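Local coordinates for vacuolar aminopeptidase 1 (Saccharomyces cerevisiae, PDB 5JGF), which removes N-terminal amino acids from peptides as a zinc-dependent vacuolar enzyme and is the major cargo of the cytoplasm-to-vacuole targeting pathway, at residues Thr156-Pro168 and Lys180-Thr192. Residues are numbered along the deposited sequence; the frame is centred on the assembly and turned at random.
Sequences TPLPVCRIPSLAP and KEDQTIPVIGFPT
The six-stranded antiparallel sheet of this M18 aminopeptidase illustrates how an irregular segment can link an outer strand to another part of its sheet: Arg162 and its neighbours lie between Val187 of strand 187-189 and the beginning of strand 132-140. Val187 N donates to Arg162 O at 3.0 Å in a nearly straight bond (172°), reaching the oxygen from above the carbonyl plane; the return bond from Arg162 N to Val187 O is weak. One water donates to Val187 O at 2.6 Å and weakly to Val160 O.

Cys161 and Ile163 gather about Pro186. Cys161 sets its CB 3.8 Å from Pro186 CB and lays SG against Ile188 CB, with Leu240 and Ile114 packing on the same cysteine. In Ile163, chi1 of -52° keeps CG1 beside the backbone N, 4.0 Å from Pro186 CG, and sends CG2 anti to that N, within 3.6 Å of Thr184 CA. With an alanine in place of Ile163 both branches go, and a gap beside the Pro186 ring and Thr184 would probably open. Pro164 crosses Val187 at about a right angle, Pro164 CD 3.8 Å from Val187 CG2. The Arg162 guanidinium turns to Asp129 and to Arg441 O of a second subunit, carrying the contact into the dodecamer interface. Classic beta bulges flank the junction, Val160 and Cys161 facing Leu132, Ile188 and Gly189 facing Gly112.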
loop_
_atom_site.group_PDB
_atom_site.type_symbol
_atom_site.label_atom_id
_atom_site.label_comp_id
_atom_site.label_asym_id
_atom_site.label_seq_id
_atom_site.Cartn_x
_atom_site.Cartn_y
_atom_site.Cartn_z
ATOM N N THR D 156 24.263 6.445 45.284
ATOM C CA THR D 156 25.595 6.431 44.680
ATOM C C THR D 156 26.647 6.025 45.713
ATOM O O THR D 156 26.653 6.537 46.829
ATOM C CB THR D 156 25.954 7.822 44.125
ATOM O OG1 THR D 156 24.917 8.259 43.235
ATOM C CG2 THR D 156 27.277 7.776 43.370
ATOM N N PRO D 157 27.576 5.126 45.343
ATOM C CA PRO D 157 27.776 4.455 44.054
ATOM C C PRO D 157 26.921 3.219 43.768
ATOM O O PRO D 157 27.066 2.602 42.715
ATOM C CB PRO D 157 29.251 4.103 44.095
ATOM C CG PRO D 157 29.400 3.657 45.528
ATOM C CD PRO D 157 28.650 4.749 46.287
ATOM N N LEU D 158 26.040 2.846 44.686
ATOM C CA LEU D 158 25.220 1.660 44.464
ATOM C C LEU D 158 24.137 1.839 43.404
ATOM O O LEU D 158 23.255 2.688 43.544
ATOM C CB LEU D 158 24.549 1.207 45.770
ATOM C CG LEU D 158 23.604 0.001 45.625
ATOM C CD1 LEU D 158 24.408 -1.238 45.241
ATOM C CD2 LEU D 158 22.853 -0.242 46.923
ATOM N N PRO D 159 24.209 1.059 42.313
ATOM C CA PRO D 159 23.183 1.170 41.273
ATOM C C PRO D 159 22.097 0.177 41.683
ATOM O O PRO D 159 22.260 -1.035 41.529
ATOM C CB PRO D 159 23.926 0.757 40.006
ATOM C CG PRO D 159 24.889 -0.274 40.505
ATOM C CD PRO D 159 25.373 0.286 41.834
ATOM N N VAL D 160 21.005 0.690 42.237
ATOM C CA VAL D 160 19.912 -0.160 42.704
ATOM C C VAL D 160 19.013 -0.701 41.594
ATOM O O VAL D 160 18.336 -1.709 41.786
ATOM C CB VAL D 160 19.011 0.593 43.723
ATOM C CG1 VAL D 160 19.858 1.135 44.879
ATOM C CG2 VAL D 160 18.262 1.734 43.030
ATOM N N CYS D 161 19.012 -0.027 40.445
ATOM C CA CYS D 161 18.168 -0.406 39.311
ATOM C C CYS D 161 18.933 -0.509 38.002
ATOM O O CYS D 161 20.048 -0.012 37.870
ATOM C CB CYS D 161 17.039 0.627 39.117
ATOM S SG CYS D 161 15.814 0.629 40.419
ATOM N N ARG D 162 18.297 -1.155 37.032
ATOM C CA ARG D 162 18.844 -1.323 35.695
ATOM C C ARG D 162 17.684 -1.782 34.819
ATOM O O ARG D 162 16.939 -2.683 35.203
ATOM C CB ARG D 162 19.962 -2.374 35.694
ATOM C CG ARG D 162 20.545 -2.691 34.312
ATOM C CD ARG D 162 21.718 -3.671 34.426
ATOM N NE ARG D 162 22.276 -4.074 33.133
ATOM C CZ ARG D 162 21.655 -4.867 32.264
ATOM N NH1 ARG D 162 20.450 -5.350 32.543
ATOM N NH2 ARG D 162 22.240 -5.185 31.118
ATOM N N ILE D 163 17.517 -1.139 33.665
ATOM C CA ILE D 163 16.454 -1.491 32.723
ATOM C C ILE D 163 17.139 -2.411 31.713
ATOM O O ILE D 163 17.906 -1.959 30.864
ATOM C CB ILE D 163 15.911 -0.240 32.010
ATOM C CG1 ILE D 163 15.524 0.819 33.053
ATOM C CG2 ILE D 163 14.699 -0.615 31.153
ATOM C CD1 ILE D 163 15.161 2.171 32.471
ATOM N N PRO D 164 16.847 -3.716 31.785
ATOM C CA PRO D 164 17.431 -4.740 30.912
ATOM C C PRO D 164 16.956 -4.860 29.475
ATOM O O PRO D 164 15.775 -5.082 29.219
ATOM C CB PRO D 164 17.168 -6.018 31.693
ATOM C CG PRO D 164 15.797 -5.769 32.236
ATOM C CD PRO D 164 15.884 -4.322 32.726
ATOM N N SER D 165 17.888 -4.736 28.536
ATOM C CA SER D 165 17.548 -4.887 27.129
ATOM C C SER D 165 17.292 -6.375 26.912
ATOM O O SER D 165 17.799 -7.214 27.662
ATOM C CB SER D 165 18.711 -4.438 26.236
ATOM O OG SER D 165 19.861 -5.251 26.437
ATOM N N LEU D 166 16.487 -6.702 25.909
ATOM C CA LEU D 166 16.212 -8.095 25.596
ATOM C C LEU D 166 17.294 -8.548 24.623
ATOM O O LEU D 166 17.638 -7.818 23.694
ATOM C CB LEU D 166 14.834 -8.241 24.939
ATOM C CG LEU D 166 14.460 -9.672 24.531
ATOM C CD1 LEU D 166 14.372 -10.554 25.772
ATOM C CD2 LEU D 166 13.126 -9.668 23.794
ATOM N N ALA D 167 17.841 -9.741 24.836
ATOM C CA ALA D 167 18.880 -10.252 23.941
ATOM C C ALA D 167 18.359 -10.274 22.505
ATOM O O ALA D 167 17.206 -10.629 22.258
ATOM C CB ALA D 167 19.303 -11.653 24.369
ATOM N N PRO D 168 19.207 -9.897 21.535
ATOM C CA PRO D 168 18.798 -9.884 20.127
ATOM C C PRO D 168 18.469 -11.272 19.578
ATOM O O PRO D 168 17.842 -11.398 18.525
ATOM C CB PRO D 168 19.996 -9.244 19.425
ATOM C CG PRO D 168 21.160 -9.659 20.292
ATOM C CD PRO D 168 20.606 -9.452 21.687
ATOM N N LYS D 180 7.310 2.547 26.900
ATOM C CA LYS D 180 7.796 3.118 28.155
ATOM C C LYS D 180 7.064 2.659 29.413
ATOM O O LYS D 180 7.575 2.818 30.522
ATOM C CB LYS D 180 7.779 4.648 28.080
ATOM C CG LYS D 180 8.697 5.214 26.999
ATOM C CD LYS D 180 8.852 6.724 27.120
ATOM C CE LYS D 180 7.521 7.456 26.951
ATOM N NZ LYS D 180 6.955 7.274 25.581
ATOM N N GLU D 181 5.877 2.088 29.253
ATOM C CA GLU D 181 5.117 1.614 30.404
ATOM C C GLU D 181 5.308 0.117 30.661
ATOM O O GLU D 181 5.460 -0.309 31.806
ATOM C CB GLU D 181 3.629 1.920 30.201
ATOM C CG GLU D 181 2.687 1.381 31.278
ATOM C CD GLU D 181 2.939 1.980 32.653
ATOM O OE1 GLU D 181 3.307 3.172 32.730
ATOM O OE2 GLU D 181 2.750 1.258 33.659
ATOM N N ASP D 182 5.319 -0.680 29.595
ATOM C CA ASP D 182 5.437 -2.127 29.745
ATOM C C ASP D 182 6.791 -2.774 29.499
ATOM O O ASP D 182 7.027 -3.891 29.952
ATOM C CB ASP D 182 4.417 -2.830 28.841
ATOM C CG ASP D 182 2.994 -2.420 29.142
ATOM O OD1 ASP D 182 2.665 -2.276 30.336
ATOM O OD2 ASP D 182 2.206 -2.257 28.187
ATOM N N GLN D 183 7.684 -2.098 28.788
ATOM C CA GLN D 183 8.967 -2.720 28.494
ATOM C C GLN D 183 10.197 -2.116 29.157
ATOM O O GLN D 183 11.137 -2.837 29.486
ATOM C CB GLN D 183 9.162 -2.774 26.975
ATOM C CG GLN D 183 8.039 -3.526 26.256
ATOM C CD GLN D 183 8.272 -3.652 24.760
ATOM O OE1 GLN D 183 8.434 -2.656 24.058
ATOM N NE2 GLN D 183 8.280 -4.884 24.266
ATOM N N THR D 184 10.199 -0.806 29.363
ATOM C CA THR D 184 11.355 -0.166 29.982
ATOM C C THR D 184 11.119 0.023 31.478
ATOM O O THR D 184 11.002 1.150 31.963
ATOM C CB THR D 184 11.636 1.195 29.322
ATOM O OG1 THR D 184 10.499 2.044 29.485
ATOM C CG2 THR D 184 11.908 1.017 27.837
ATOM N N ILE D 185 11.051 -1.091 32.200
ATOM C CA ILE D 185 10.808 -1.066 33.637
ATOM C C ILE D 185 12.074 -1.440 34.404
ATOM O O ILE D 185 12.698 -2.467 34.142
ATOM C CB ILE D 185 9.667 -2.043 34.019
ATOM C CG1 ILE D 185 8.418 -1.727 33.186
ATOM C CG2 ILE D 185 9.341 -1.921 35.506
ATOM C CD1 ILE D 185 7.274 -2.719 33.370
ATOM N N PRO D 186 12.478 -0.595 35.366
ATOM C CA PRO D 186 13.688 -0.895 36.136
ATOM C C PRO D 186 13.551 -2.137 37.008
ATOM O O PRO D 186 12.551 -2.309 37.713
ATOM C CB PRO D 186 13.888 0.363 36.988
ATOM C CG PRO D 186 13.158 1.443 36.218
ATOM C CD PRO D 186 11.929 0.720 35.734
ATOM N N VAL D 187 14.562 -2.999 36.950
ATOM C CA VAL D 187 14.603 -4.206 37.764
ATOM C C VAL D 187 15.448 -3.803 38.966
ATOM O O VAL D 187 16.571 -3.314 38.807
ATOM C CB VAL D 187 15.272 -5.371 37.009
ATOM C CG1 VAL D 187 15.547 -6.529 37.959
ATOM C CG2 VAL D 187 14.365 -5.829 35.874
ATOM N N ILE D 188 14.909 -4.000 40.164
ATOM C CA ILE D 188 15.608 -3.598 41.372
ATOM C C ILE D 188 16.193 -4.747 42.194
ATOM O O ILE D 188 17.090 -4.535 43.008
ATOM C CB ILE D 188 14.665 -2.716 42.241
ATOM C CG1 ILE D 188 15.449 -2.035 43.360
ATOM C CG2 ILE D 188 13.523 -3.556 42.796
ATOM C CD1 ILE D 188 14.710 -0.857 43.977
ATOM N N GLY D 189 15.705 -5.964 41.986
ATOM C CA GLY D 189 16.256 -7.081 42.737
ATOM C C GLY D 189 15.631 -8.432 42.458
ATOM O O GLY D 189 14.810 -8.581 41.558
ATOM N N PHE D 190 16.058 -9.427 43.228
ATOM C CA PHE D 190 15.533 -10.781 43.126
ATOM C C PHE D 190 15.717 -11.344 44.528
ATOM O O PHE D 190 16.685 -12.046 44.808
ATOM C CB PHE D 190 16.318 -11.622 42.116
ATOM C CG PHE D 190 15.581 -12.851 41.670
ATOM C CD1 PHE D 190 14.734 -12.805 40.569
ATOM C CD2 PHE D 190 15.671 -14.035 42.395
ATOM C CE1 PHE D 190 13.981 -13.914 40.201
ATOM C CE2 PHE D 190 14.919 -15.152 42.034
ATOM C CZ PHE D 190 14.074 -15.092 40.936
ATOM N N PRO D 191 14.787 -11.023 45.435
ATOM C CA PRO D 191 14.849 -11.488 46.821
ATOM C C PRO D 191 14.658 -12.983 47.046
ATOM O O PRO D 191 14.116 -13.692 46.202
ATOM C CB PRO D 191 13.760 -10.670 47.500
ATOM C CG PRO D 191 12.735 -10.539 46.427
ATOM C CD PRO D 191 13.578 -10.209 45.209
ATOM N N THR D 192 15.113 -13.448 48.205
ATOM C CA THR D 192 14.986 -14.844 48.602
ATOM C C THR D 192 14.285 -14.840 49.960
ATOM O O THR D 192 14.311 -13.841 50.672
ATOM C CB THR D 192 16.364 -15.527 48.720
ATOM O OG1 THR D 192 17.216 -14.747 49.565
ATOM C CG2 THR D 192 17.012 -15.663 47.344
HETATM O O HOH W 1 18.954 -4.128 39.432
HETATM O O HOH W 2 13.639 -3.771 29.993
#